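Local atomic coordinates of Lys-gingipain W83 (Porphyromonas gingivalis, PDB entry 4ITC), a protein that cleaves proteins after lysine as a secreted cysteine protease, and carries calcium-binding adhesin domains, one of them described here, that have hemolytic activity in vitro. Residues E6-G11 with D165-K170; T59-L64 with A150-Q155; P67-P72 with A144-V149; S90-V95 with L111-I116. All blocks are in the same frame, centred on the assembly; numbering follows the deposited sequence.

How the contacts relate
The chain starts on strand 3-6, and contact 1 pairs its end with strand 161-171 near the C terminus. This closes nearly the whole cleaved adhesin domain into one loop. The other three contacts fall within that span, each enclosing the next: contact 2 (59-64 with 150-155), contact 3 (67-72 with 144-149) and the hairpin of contact 4 (90-95 with 111-116). None cross. Contacts 2 and 4 belong to the five-stranded sheet, and contact 3 lies where strand 148-153 enters it. Contact 1 belongs to the other large sheet. Val167 meets Phe151 between the two layers, and Ile169 packs on Leu69 and Val149.

Contact 1: E6-G11 with D165-K170; sequences ESFENG and DEVEIK. With CA (calcium ion), chain C.
Ser7, Glu9, Asp165 and Glu166 meet around a calcium ion in this beta-sandwich adhesin domain. The carbonyl Ser7 O binds the ion at 2.4 Å, and Glu9 binds it through OE2 at 2.3 Å. Asp165 grips it with both OD1 and OD2. Glu166 gives OE1 alone. Ser41 and Gly43 complete the site. The cation probably offsets the repulsion among the oxygens drawn in around it, such as Ser7 O and Asp165 OD1, 2.9 Å apart.

The second shell fixes these ligands. Ser7 OG donates to Glu166 OE2 at 2.7 Å, on the syn side of the carboxylate. The bend of Glu166 at chi2 (-57°) helps bring its tip back toward Ser7, although its CB points away. Asp165 OD2 also accepts a bond from Tyr39 N. Behind the site, Glu6 and Val167 form an antiparallel hydrogen-bonded pair, with Glu6 N to Val167 O at 2.9 Å.

Phe8 lies with its edge toward Asp165 OD1, and its CE2 touches Val167 CG2 at 4.0 Å. Trp16 meets the ring edge-to-face. Glu6 CG sits over the centre of one ring face, and Glu6 OE2 accepts a 2.8 Å bond from Phe8 N with its anti lone pair.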
loop_
_atom_site.group_PDB
_atom_site.type_symbol
_atom_site.label_atom_id
_atom_site.label_comp_id
_atom_site.label_asym_id
_atom_site.label_seq_id
_atom_site.Cartn_x
_atom_site.Cartn_y
_atom_site.Cartn_z
ATOM N N GLU A 6 0.392 11.012 6.090
ATOM C CA GLU A 6 0.560 9.925 7.029
ATOM C C GLU A 6 1.855 9.193 6.787
ATOM O O GLU A 6 2.106 8.622 5.727
ATOM C CB GLU A 6 -0.604 8.949 7.014
ATOM C CG GLU A 6 -0.451 7.806 8.020
ATOM C CD GLU A 6 -0.217 8.280 9.463
ATOM O OE1 GLU A 6 -1.095 9.046 9.956
ATOM O OE2 GLU A 6 0.794 7.902 10.119
ATOM N N SER A 7 2.721 9.262 7.820
ATOM C CA SER A 7 4.036 8.675 7.759
ATOM C C SER A 7 4.153 7.296 8.365
ATOM O O SER A 7 5.184 6.625 8.255
ATOM C CB SER A 7 5.050 9.620 8.430
ATOM O OG SER A 7 5.204 10.818 7.685
ATOM N N PHE A 8 3.097 6.831 9.025
ATOM C CA PHE A 8 3.087 5.522 9.657
ATOM C C PHE A 8 4.233 5.263 10.650
ATOM O O PHE A 8 4.713 4.133 10.770
ATOM C CB PHE A 8 3.040 4.407 8.587
ATOM C CG PHE A 8 1.843 4.485 7.706
ATOM C CD1 PHE A 8 0.581 4.207 8.201
ATOM C CD2 PHE A 8 1.981 4.811 6.365
ATOM C CE1 PHE A 8 -0.568 4.288 7.393
ATOM C CE2 PHE A 8 0.852 4.894 5.577
ATOM C CZ PHE A 8 -0.407 4.655 6.075
ATOM N N GLU A 9 4.641 6.285 11.369
ATOM C CA GLU A 9 5.747 6.137 12.301
ATOM C C GLU A 9 5.295 5.460 13.575
ATOM O O GLU A 9 6.117 4.906 14.327
ATOM C CB GLU A 9 6.427 7.491 12.581
ATOM C CG GLU A 9 7.047 8.102 11.331
ATOM C CD GLU A 9 7.996 7.158 10.635
ATOM O OE1 GLU A 9 8.904 6.617 11.306
ATOM O OE2 GLU A 9 7.890 6.961 9.395
ATOM N N ASN A 10 3.995 5.503 13.848
ATOM C CA ASN A 10 3.409 4.832 15.006
ATOM C C ASN A 10 2.222 3.964 14.638
ATOM O O ASN A 10 1.175 3.975 15.275
ATOM C CB ASN A 10 3.068 5.878 16.073
ATOM C CG ASN A 10 4.320 6.463 16.681
ATOM O OD1 ASN A 10 4.726 7.581 16.373
ATOM N ND2 ASN A 10 4.958 5.671 17.476
ATOM N N GLY A 11 2.378 3.205 13.560
ATOM C CA GLY A 11 1.381 2.241 13.190
ATOM C C GLY A 11 0.269 2.851 12.342
ATOM O O GLY A 11 0.376 3.942 11.812
ATOM N N ASP A 165 4.483 3.541 2.166
ATOM C CA ASP A 165 4.851 4.596 3.128
ATOM C C ASP A 165 4.539 5.977 2.602
ATOM O O ASP A 165 4.353 6.189 1.387
ATOM C CB ASP A 165 6.336 4.480 3.507
ATOM C CG ASP A 165 6.669 5.088 4.865
ATOM O OD1 ASP A 165 5.760 5.443 5.640
ATOM O OD2 ASP A 165 7.880 5.170 5.180
ATOM N N GLU A 166 4.454 6.914 3.557
ATOM C CA GLU A 166 4.504 8.359 3.301
ATOM C C GLU A 166 3.412 8.772 2.312
ATOM O O GLU A 166 3.689 9.242 1.215
ATOM C CB GLU A 166 5.885 8.730 2.819
ATOM C CG GLU A 166 6.976 8.417 3.861
ATOM C CD GLU A 166 6.794 9.069 5.212
ATOM O OE1 GLU A 166 7.177 8.384 6.198
ATOM O OE2 GLU A 166 6.236 10.214 5.287
ATOM N N VAL A 167 2.189 8.577 2.739
ATOM C CA VAL A 167 1.009 8.885 1.931
ATOM C C VAL A 167 0.647 10.329 2.134
ATOM O O VAL A 167 0.470 10.773 3.245
ATOM C CB VAL A 167 -0.184 8.032 2.348
ATOM C CG1 VAL A 167 -1.463 8.488 1.635
ATOM C CG2 VAL A 167 0.121 6.561 2.070
ATOM N N GLU A 168 0.544 11.058 1.040
ATOM C CA GLU A 168 0.182 12.486 1.079
ATOM C C GLU A 168 -0.942 12.767 0.081
ATOM O O GLU A 168 -0.868 12.330 -1.087
ATOM C CB GLU A 168 1.365 13.352 0.697
ATOM N N ILE A 169 -1.964 13.478 0.518
ATOM C CA ILE A 169 -3.068 13.887 -0.367
ATOM C C ILE A 169 -3.189 15.386 -0.234
ATOM O O ILE A 169 -3.251 15.882 0.896
ATOM C CB ILE A 169 -4.397 13.203 -0.001
ATOM C CG1 ILE A 169 -4.286 11.681 -0.252
ATOM C CG2 ILE A 169 -5.550 13.801 -0.802
ATOM C CD1 ILE A 169 -5.461 10.842 0.232
ATOM N N LYS A 170 -3.126 16.079 -1.369
ATOM C CA LYS A 170 -3.298 17.539 -1.413
ATOM C C LYS A 170 -4.551 17.811 -2.196
ATOM O O LYS A 170 -4.663 17.340 -3.292
ATOM C CB LYS A 170 -2.141 18.186 -2.159
HETATM CA CA CA C . 7.309 6.273 7.322
#

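Contact 2: T59-L64 with A150-Q155; sequences TPDNYL and AFRHFQ. With CA (calcium ion), chain B.
Tyr63 and Arg152 pack tightly side by side, pointing the same way. Arg152 CG lies over the centre of the Tyr63 ring, a CH-pi contact of 3.9 Å to the ring centroid. Ring and guanidinium planes are only 14° apart. Tyr63 OH sits over one guanidinium face, and Phe154 CD2 covers the opposite face. Arg152 NH1 has a further partner in Tyr96 OH.

The guanidinium grips Asp61 side-on in a two-nitrogen salt bridge. Arg152 NE reaches Asp61 OD1 at 2.8 Å, almost straight, on the syn side. Arg152 NH2 meets Asp61 OD2 at 3.2 Å, from above the carboxylate plane. The chain of Arg152 is extended from CG to NE, which carries the charge out to Asp61.

The backbones are neighbouring antiparallel strands in the five-stranded sheet of the beta sandwich. Asn62 pairs with His153 and Leu64 with Phe151, both as hydrogen-bonded pairs. On their face, Pro60 CG makes a CH-pi contact over the His153 ring. The ring nitrogens bond to Ser47 and Glu91, and Ser47 also takes Asn62 ND2. Asn62 OD1 binds calcium at 2.4 Å, with Asp20, Asp22, Asp24 and His26.

The packing is looser toward Gln155, an exposed residue whose CB points away from 59-64. There a water accepts from Gln155 N at 3.0 Å and gives a weak bond to Pro60 O.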
loop_
_atom_site.group_PDB
_atom_site.type_symbol
_atom_site.label_atom_id
_atom_site.label_comp_id
_atom_site.label_asym_id
_atom_site.label_seq_id
_atom_site.Cartn_x
_atom_site.Cartn_y
_atom_site.Cartn_z
ATOM N N THR A 59 -2.735 -15.859 -0.238
ATOM C CA THR A 59 -3.440 -15.274 -1.360
ATOM C C THR A 59 -4.214 -13.997 -0.895
ATOM O O THR A 59 -5.463 -13.985 -0.809
ATOM C CB THR A 59 -4.374 -16.289 -2.031
ATOM O OG1 THR A 59 -5.307 -16.781 -1.061
ATOM C CG2 THR A 59 -3.573 -17.428 -2.651
ATOM N N PRO A 60 -3.459 -12.907 -0.639
ATOM C CA PRO A 60 -4.091 -11.703 -0.078
ATOM C C PRO A 60 -5.146 -11.072 -0.984
ATOM O O PRO A 60 -5.006 -11.065 -2.216
ATOM C CB PRO A 60 -2.918 -10.721 0.094
ATOM C CG PRO A 60 -1.856 -11.255 -0.781
ATOM C CD PRO A 60 -1.999 -12.744 -0.750
ATOM N N ASP A 61 -6.146 -10.495 -0.344
ATOM C CA ASP A 61 -7.003 -9.497 -0.910
ATOM C C ASP A 61 -7.263 -8.528 0.228
ATOM O O ASP A 61 -8.293 -8.568 0.921
ATOM C CB ASP A 61 -8.266 -10.096 -1.495
ATOM C CG ASP A 61 -9.124 -9.069 -2.185
ATOM O OD1 ASP A 61 -8.669 -7.913 -2.313
ATOM O OD2 ASP A 61 -10.282 -9.411 -2.583
ATOM N N ASN A 62 -6.252 -7.670 0.460
ATOM C CA ASN A 62 -6.188 -6.822 1.680
ATOM C C ASN A 62 -6.289 -5.360 1.303
ATOM O O ASN A 62 -5.517 -4.892 0.417
ATOM C CB ASN A 62 -4.892 -7.012 2.438
ATOM C CG ASN A 62 -4.565 -8.472 2.820
ATOM O OD1 ASN A 62 -5.469 -9.345 3.007
ATOM N ND2 ASN A 62 -3.257 -8.729 3.031
ATOM N N TYR A 63 -7.130 -4.624 2.003
ATOM C CA TYR A 63 -7.379 -3.214 1.747
ATOM C C TYR A 63 -6.913 -2.391 2.913
ATOM O O TYR A 63 -7.121 -2.753 4.069
ATOM C CB TYR A 63 -8.844 -2.907 1.562
ATOM C CG TYR A 63 -9.539 -3.524 0.342
ATOM C CD1 TYR A 63 -9.846 -4.855 0.270
ATOM C CD2 TYR A 63 -9.940 -2.718 -0.699
ATOM C CE1 TYR A 63 -10.498 -5.376 -0.823
ATOM C CE2 TYR A 63 -10.599 -3.231 -1.790
ATOM C CZ TYR A 63 -10.890 -4.577 -1.824
ATOM O OH TYR A 63 -11.573 -5.098 -2.891
ATOM N N LEU A 64 -6.282 -1.262 2.607
ATOM C CA LEU A 64 -5.933 -0.218 3.582
ATOM C C LEU A 64 -6.590 1.050 3.046
ATOM O O LEU A 64 -6.296 1.478 1.916
ATOM C CB LEU A 64 -4.428 -0.056 3.662
ATOM C CG LEU A 64 -3.929 1.089 4.528
ATOM C CD1 LEU A 64 -4.277 0.928 5.996
ATOM C CD2 LEU A 64 -2.432 1.260 4.335
ATOM N N ALA A 150 -8.359 3.683 -1.350
ATOM C CA ALA A 150 -7.967 2.347 -0.916
ATOM C C ALA A 150 -6.740 1.889 -1.626
ATOM O O ALA A 150 -6.590 2.058 -2.828
ATOM C CB ALA A 150 -9.089 1.345 -1.161
ATOM N N PHE A 151 -5.855 1.269 -0.857
ATOM C CA PHE A 151 -4.695 0.517 -1.358
ATOM C C PHE A 151 -4.991 -0.962 -1.204
ATOM O O PHE A 151 -5.256 -1.423 -0.075
ATOM C CB PHE A 151 -3.453 0.874 -0.533
ATOM C CG PHE A 151 -3.094 2.356 -0.565
ATOM C CD1 PHE A 151 -3.648 3.234 0.336
ATOM C CD2 PHE A 151 -2.267 2.848 -1.556
ATOM C CE1 PHE A 151 -3.361 4.587 0.303
ATOM C CE2 PHE A 151 -1.949 4.202 -1.572
ATOM C CZ PHE A 151 -2.493 5.064 -0.671
ATOM N N ARG A 152 -4.979 -1.702 -2.307
ATOM C CA ARG A 152 -5.412 -3.076 -2.313
ATOM C C ARG A 152 -4.277 -3.967 -2.764
ATOM O O ARG A 152 -3.739 -3.804 -3.857
ATOM C CB ARG A 152 -6.569 -3.259 -3.286
ATOM C CG ARG A 152 -7.247 -4.617 -3.263
ATOM C CD ARG A 152 -8.284 -4.706 -4.385
ATOM N NE ARG A 152 -8.905 -6.020 -4.393
ATOM C CZ ARG A 152 -9.661 -6.478 -5.354
ATOM N NH1 ARG A 152 -9.877 -5.758 -6.446
ATOM N NH2 ARG A 152 -10.191 -7.688 -5.219
ATOM N N HIS A 153 -3.897 -4.917 -1.916
ATOM C CA HIS A 153 -2.907 -5.968 -2.255
ATOM C C HIS A 153 -3.659 -7.213 -2.612
ATOM O O HIS A 153 -4.335 -7.764 -1.769
ATOM C CB HIS A 153 -2.003 -6.216 -1.058
ATOM C CG HIS A 153 -0.907 -7.188 -1.312
ATOM N ND1 HIS A 153 -0.292 -7.896 -0.296
ATOM C CD2 HIS A 153 -0.219 -7.468 -2.433
ATOM C CE1 HIS A 153 0.696 -8.610 -0.799
ATOM N NE2 HIS A 153 0.754 -8.374 -2.101
ATOM N N PHE A 154 -3.578 -7.620 -3.879
ATOM C CA PHE A 154 -4.459 -8.682 -4.393
ATOM C C PHE A 154 -3.837 -9.267 -5.633
ATOM O O PHE A 154 -2.864 -8.727 -6.138
ATOM C CB PHE A 154 -5.914 -8.185 -4.672
ATOM C CG PHE A 154 -6.053 -7.322 -5.911
ATOM C CD1 PHE A 154 -5.379 -6.112 -6.029
ATOM C CD2 PHE A 154 -6.845 -7.727 -6.952
ATOM C CE1 PHE A 154 -5.493 -5.342 -7.154
ATOM C CE2 PHE A 154 -6.973 -6.941 -8.092
ATOM C CZ PHE A 154 -6.268 -5.769 -8.201
ATOM N N GLN A 155 -4.404 -10.372 -6.128
ATOM C CA GLN A 155 -3.833 -11.072 -7.321
ATOM C C GLN A 155 -2.323 -11.233 -7.170
ATOM O O GLN A 155 -1.533 -10.983 -8.108
ATOM C CB GLN A 155 -4.201 -10.372 -8.629
ATOM C CG GLN A 155 -5.661 -10.604 -8.958
ATOM C CD GLN A 155 -6.165 -9.804 -10.145
ATOM O OE1 GLN A 155 -5.396 -9.232 -10.914
ATOM N NE2 GLN A 155 -7.467 -9.774 -10.294
HETATM CA CA CA B . -5.771 -11.487 4.022
HETATM O O HOH W 1 -6.841 -11.660 -5.061
HETATM O O HOH W 2 -3.732 -12.408 3.066
#

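Contact 3: P67-P72 with A144-V149; sequences PALDLP and AGTKYV. With GAI (guanidine), chain D.
Leu69 meets the 144-149 segment through CB, CG and CD1. Its CB lies 3.3 Å from Lys147 O, and CG stays close to the same oxygen. From CG, the branch CD1 reaches Val149 CG2 at 3.7 Å, where the two side chains cross obliquely. With CG anti to the carbonyl carbon (chi1 -52°), the side chain leans beside its own backbone N, which bonds to Lys147 O at 2.7 Å. The same oxygen accepts the N-H and is bordered by CB and CG. Beyond the contact, Leu69 also touches Ile169 of the other large sheet.

Ala68 packs on Tyr148, with Ala68 CB 3.8 Å from Tyr148 CE1. Further along, Leu71 and Thr146 lie side by side, with Leu71 CD1 4.0 Å from Thr146 CB. Thr146 OG1 bonds to Pro143 O. The backbones meet again where Gly145 N donates to Leu71 O at 2.9 Å. Between the two direct bonds, a water accepts from Leu71 N and donates to Thr146 O, bridging the two segments.

At the far end, Ala144 CB touches a bound guanidine and lies 3.5 Å from Pro72 O. Asn73 OD1 hydrogen-bonds the guanidine. The loop 67-72 thus joins the run into strand 148-153 at one end of the beta sandwich, beside a classic beta bulge in which Lys147 and Tyr148 both face Ser98.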
loop_
_atom_site.group_PDB
_atom_site.type_symbol
_atom_site.label_atom_id
_atom_site.label_comp_id
_atom_site.label_asym_id
_atom_site.label_seq_id
_atom_site.Cartn_x
_atom_site.Cartn_y
_atom_site.Cartn_z
ATOM N N PRO A 67 -8.952 7.653 6.083
ATOM C CA PRO A 67 -10.110 8.341 6.623
ATOM C C PRO A 67 -10.876 9.078 5.523
ATOM O O PRO A 67 -10.370 9.252 4.400
ATOM C CB PRO A 67 -9.459 9.352 7.603
ATOM C CG PRO A 67 -8.104 8.897 7.870
ATOM C CD PRO A 67 -7.688 8.179 6.624
ATOM N N ALA A 68 -12.078 9.516 5.844
ATOM C CA ALA A 68 -12.865 10.258 4.885
ATOM C C ALA A 68 -12.155 11.526 4.449
ATOM O O ALA A 68 -11.558 12.226 5.267
ATOM C CB ALA A 68 -14.217 10.618 5.495
ATOM N N LEU A 69 -12.321 11.854 3.175
ATOM C CA LEU A 69 -11.634 12.941 2.512
ATOM C C LEU A 69 -12.650 13.967 1.982
ATOM O O LEU A 69 -13.797 13.639 1.697
ATOM C CB LEU A 69 -10.831 12.399 1.337
ATOM C CG LEU A 69 -9.882 11.229 1.605
ATOM C CD1 LEU A 69 -9.319 10.668 0.307
ATOM C CD2 LEU A 69 -8.745 11.638 2.524
ATOM N N ASP A 70 -12.198 15.231 1.913
ATOM C CA ASP A 70 -12.986 16.353 1.398
ATOM C C ASP A 70 -12.268 16.913 0.188
ATOM O O ASP A 70 -11.308 17.679 0.310
ATOM C CB ASP A 70 -13.090 17.443 2.494
ATOM C CG ASP A 70 -13.955 18.624 2.082
ATOM O OD1 ASP A 70 -14.848 18.442 1.230
ATOM O OD2 ASP A 70 -13.739 19.714 2.664
ATOM N N LEU A 71 -12.730 16.493 -0.989
ATOM C CA LEU A 71 -12.028 16.780 -2.231
ATOM C C LEU A 71 -13.007 17.241 -3.291
ATOM O O LEU A 71 -13.197 16.578 -4.324
ATOM C CB LEU A 71 -11.296 15.511 -2.679
ATOM C CG LEU A 71 -10.127 15.093 -1.781
ATOM C CD1 LEU A 71 -9.589 13.719 -2.224
ATOM C CD2 LEU A 71 -9.015 16.104 -1.768
ATOM N N PRO A 72 -13.684 18.368 -3.027
ATOM C CA PRO A 72 -14.731 18.811 -3.970
ATOM C C PRO A 72 -14.240 19.120 -5.380
ATOM O O PRO A 72 -15.016 19.004 -6.333
ATOM C CB PRO A 72 -15.297 20.087 -3.294
ATOM C CG PRO A 72 -14.182 20.574 -2.433
ATOM C CD PRO A 72 -13.435 19.348 -1.953
ATOM N N ALA A 144 -12.736 14.516 -8.532
ATOM C CA ALA A 144 -13.602 15.344 -7.692
ATOM C C ALA A 144 -14.668 14.466 -7.009
ATOM O O ALA A 144 -15.261 13.591 -7.649
ATOM C CB ALA A 144 -14.293 16.381 -8.573
ATOM N N GLY A 145 -14.942 14.742 -5.727
ATOM C CA GLY A 145 -15.908 13.979 -4.962
ATOM C C GLY A 145 -15.377 12.714 -4.321
ATOM O O GLY A 145 -16.142 11.986 -3.675
ATOM N N THR A 146 -14.089 12.446 -4.492
ATOM C CA THR A 146 -13.469 11.293 -3.828
ATOM C C THR A 146 -13.618 11.472 -2.333
ATOM O O THR A 146 -13.239 12.510 -1.777
ATOM C CB THR A 146 -12.001 11.186 -4.218
ATOM O OG1 THR A 146 -11.919 10.858 -5.608
ATOM C CG2 THR A 146 -11.274 10.091 -3.410
ATOM N N LYS A 147 -14.128 10.445 -1.671
ATOM C CA LYS A 147 -14.264 10.461 -0.219
ATOM C C LYS A 147 -13.268 9.520 0.438
ATOM O O LYS A 147 -12.773 9.782 1.535
ATOM C CB LYS A 147 -15.679 10.054 0.142
ATOM C CG LYS A 147 -16.067 10.312 1.578
ATOM C CD LYS A 147 -17.528 9.914 1.747
ATOM C CE LYS A 147 -18.192 10.586 2.926
ATOM N NZ LYS A 147 -17.360 10.495 4.127
ATOM N N TYR A 148 -12.960 8.413 -0.218
ATOM C CA TYR A 148 -11.962 7.474 0.335
ATOM C C TYR A 148 -11.011 6.988 -0.725
ATOM O O TYR A 148 -11.413 6.809 -1.888
ATOM C CB TYR A 148 -12.646 6.235 0.934
ATOM C CG TYR A 148 -13.653 6.523 2.016
ATOM C CD1 TYR A 148 -13.252 6.718 3.336
ATOM C CD2 TYR A 148 -15.005 6.569 1.718
ATOM C CE1 TYR A 148 -14.182 6.969 4.315
ATOM C CE2 TYR A 148 -15.945 6.842 2.710
ATOM C CZ TYR A 148 -15.506 7.032 3.984
ATOM O OH TYR A 148 -16.439 7.305 5.006
ATOM N N VAL A 149 -9.776 6.718 -0.325
ATOM C CA VAL A 149 -8.798 6.056 -1.148
ATOM C C VAL A 149 -8.447 4.720 -0.516
ATOM O O VAL A 149 -8.222 4.649 0.687
ATOM C CB VAL A 149 -7.554 6.931 -1.306
ATOM C CG1 VAL A 149 -6.381 6.179 -1.946
ATOM C CG2 VAL A 149 -7.896 8.188 -2.098
HETATM C C GAI D . -15.451 19.151 -10.817
HETATM N N1 GAI D . -14.401 19.825 -10.981
HETATM N N2 GAI D . -15.825 18.156 -11.615
HETATM N N3 GAI D . -16.213 19.437 -9.787
HETATM O O HOH W 3 -14.867 14.647 -1.569
#

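Contact 4: S90-V95 with L111-I116; sequences SEHYAV and LLEETI
His92 is held edge-on between Glu113 and Thr115. His92 NE2 donates to Glu113 OE2 at 2.7 Å, with the oxygen in the ring plane and its anti lone pair used. The carboxylate is turned 64° from that plane. On the other nitrogen, His92 ND1 and Thr115 OG1 share a hydrogen bond of 2.8 Å, and either may donate. The Thr115 and His92 side chains cross at about a right angle. Bonds at both nitrogens should limit rotation of the ring, and Phe154 packs edge-to-face with it.

The two strands form an antiparallel beta hairpin at the edge of the five-stranded sheet. Near Leu111 it carries a classic beta bulge: Leu111 and Leu112 both face Val95. Val95 O accepts from Leu111 N at 2.7 Å, while its bond from Leu112 N is long and weak.

On the opposite face from His92, Tyr93 and Glu114 run side by side, pointing the same way, with ring and carboxylate planes 83° apart. Both place CG between backbone N and carbonyl carbon (chi1 72° in each), which sends the two side chains along together. Glu114 CG comes within 3.3 Å of Tyr93 CE1. At the tips, Tyr93 OH gives Glu114 OE1 a weak bond, and Lys138 forms a salt bridge to the same oxygen. Ile116 CG1 touches Tyr93 CE1 at 4.2 Å.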
loop_
_atom_site.group_PDB
_atom_site.type_symbol
_atom_site.label_atom_id
_atom_site.label_comp_id
_atom_site.label_asym_id
_atom_site.label_seq_id
_atom_site.Cartn_x
_atom_site.Cartn_y
_atom_site.Cartn_z
ATOM N N SER A 90 7.662 -9.423 -7.042
ATOM C CA SER A 90 6.487 -9.268 -7.895
ATOM C C SER A 90 5.192 -9.266 -7.118
ATOM O O SER A 90 4.441 -10.260 -7.127
ATOM C CB SER A 90 6.455 -10.374 -8.950
ATOM O OG SER A 90 7.628 -10.281 -9.723
ATOM N N GLU A 91 4.956 -8.150 -6.419
ATOM C CA GLU A 91 3.699 -7.926 -5.741
ATOM C C GLU A 91 2.794 -7.057 -6.593
ATOM O O GLU A 91 3.235 -6.032 -7.157
ATOM C CB GLU A 91 3.948 -7.272 -4.372
ATOM C CG GLU A 91 4.825 -8.124 -3.427
ATOM C CD GLU A 91 4.133 -9.358 -2.853
ATOM O OE1 GLU A 91 2.958 -9.641 -3.219
ATOM O OE2 GLU A 91 4.778 -10.101 -2.068
ATOM N N HIS A 92 1.529 -7.412 -6.603
ATOM C CA HIS A 92 0.513 -6.723 -7.385
ATOM C C HIS A 92 -0.392 -5.939 -6.466
ATOM O O HIS A 92 -0.842 -6.453 -5.451
ATOM C CB HIS A 92 -0.294 -7.749 -8.179
ATOM C CG HIS A 92 -1.274 -7.138 -9.144
ATOM N ND1 HIS A 92 -0.877 -6.696 -10.388
ATOM C CD2 HIS A 92 -2.579 -6.814 -9.022
ATOM C CE1 HIS A 92 -1.922 -6.167 -11.006
ATOM N NE2 HIS A 92 -2.967 -6.239 -10.210
ATOM N N TYR A 93 -0.724 -4.729 -6.888
ATOM C CA TYR A 93 -1.594 -3.894 -6.079
ATOM C C TYR A 93 -2.343 -2.917 -6.962
ATOM O O TYR A 93 -2.011 -2.720 -8.164
ATOM C CB TYR A 93 -0.810 -3.117 -4.989
ATOM C CG TYR A 93 0.034 -1.993 -5.528
ATOM C CD1 TYR A 93 1.244 -2.241 -6.182
ATOM C CD2 TYR A 93 -0.388 -0.693 -5.442
ATOM C CE1 TYR A 93 2.006 -1.209 -6.715
ATOM C CE2 TYR A 93 0.372 0.341 -5.969
ATOM C CZ TYR A 93 1.539 0.058 -6.627
ATOM O OH TYR A 93 2.261 1.137 -7.122
ATOM N N ALA A 94 -3.350 -2.306 -6.372
ATOM C CA ALA A 94 -4.082 -1.236 -7.065
ATOM C C ALA A 94 -4.470 -0.179 -6.050
ATOM O O ALA A 94 -4.554 -0.473 -4.860
ATOM C CB ALA A 94 -5.295 -1.769 -7.821
ATOM N N VAL A 95 -4.690 1.049 -6.525
ATOM C CA VAL A 95 -5.205 2.138 -5.752
ATOM C C VAL A 95 -6.535 2.553 -6.340
ATOM O O VAL A 95 -6.652 2.704 -7.585
ATOM C CB VAL A 95 -4.236 3.350 -5.797
ATOM C CG1 VAL A 95 -4.771 4.550 -5.068
ATOM C CG2 VAL A 95 -2.861 2.957 -5.300
ATOM N N LEU A 111 -7.422 3.584 -10.065
ATOM C CA LEU A 111 -6.661 4.731 -10.558
ATOM C C LEU A 111 -5.277 4.367 -11.010
ATOM O O LEU A 111 -4.684 5.045 -11.865
ATOM C CB LEU A 111 -6.576 5.809 -9.464
ATOM C CG LEU A 111 -7.906 6.267 -8.813
ATOM C CD1 LEU A 111 -7.634 7.286 -7.728
ATOM C CD2 LEU A 111 -8.863 6.829 -9.836
ATOM N N LEU A 112 -4.716 3.340 -10.383
ATOM C CA LEU A 112 -3.371 2.841 -10.606
ATOM C C LEU A 112 -3.407 1.342 -10.302
ATOM O O LEU A 112 -3.997 0.939 -9.329
ATOM C CB LEU A 112 -2.350 3.558 -9.712
ATOM C CG LEU A 112 -0.894 3.089 -9.779
ATOM C CD1 LEU A 112 -0.360 3.115 -11.179
ATOM C CD2 LEU A 112 -0.026 3.998 -8.922
ATOM N N GLU A 113 -2.845 0.528 -11.171
ATOM C CA GLU A 113 -2.767 -0.907 -10.924
ATOM C C GLU A 113 -1.490 -1.405 -11.555
ATOM O O GLU A 113 -1.239 -1.148 -12.752
ATOM C CB GLU A 113 -3.982 -1.630 -11.499
ATOM C CG GLU A 113 -3.893 -3.133 -11.339
ATOM C CD GLU A 113 -5.178 -3.905 -11.557
ATOM O OE1 GLU A 113 -6.220 -3.297 -11.939
ATOM O OE2 GLU A 113 -5.145 -5.137 -11.358
ATOM N N GLU A 114 -0.657 -2.117 -10.800
ATOM C CA GLU A 114 0.612 -2.578 -11.311
ATOM C C GLU A 114 1.185 -3.715 -10.515
ATOM O O GLU A 114 0.769 -3.971 -9.373
ATOM C CB GLU A 114 1.627 -1.437 -11.379
ATOM C CG GLU A 114 2.157 -0.971 -10.051
ATOM C CD GLU A 114 3.184 0.168 -10.165
ATOM O OE1 GLU A 114 3.977 0.323 -9.209
ATOM O OE2 GLU A 114 3.197 0.875 -11.207
ATOM N N THR A 115 2.122 -4.415 -11.134
ATOM C CA THR A 115 2.953 -5.415 -10.448
ATOM C C THR A 115 4.350 -4.828 -10.322
ATOM O O THR A 115 4.948 -4.357 -11.305
ATOM C CB THR A 115 2.978 -6.759 -11.212
ATOM O OG1 THR A 115 1.645 -7.249 -11.395
ATOM C CG2 THR A 115 3.794 -7.830 -10.446
ATOM N N ILE A 116 4.874 -4.816 -9.100
ATOM C CA ILE A 116 6.176 -4.266 -8.844
ATOM C C ILE A 116 7.198 -5.123 -9.580
ATOM O O ILE A 116 7.087 -6.339 -9.615
ATOM C CB ILE A 116 6.527 -4.260 -7.344
ATOM C CG1 ILE A 116 5.602 -3.311 -6.618
ATOM C CG2 ILE A 116 7.983 -3.836 -7.129
ATOM C CD1 ILE A 116 5.735 -3.403 -5.104
#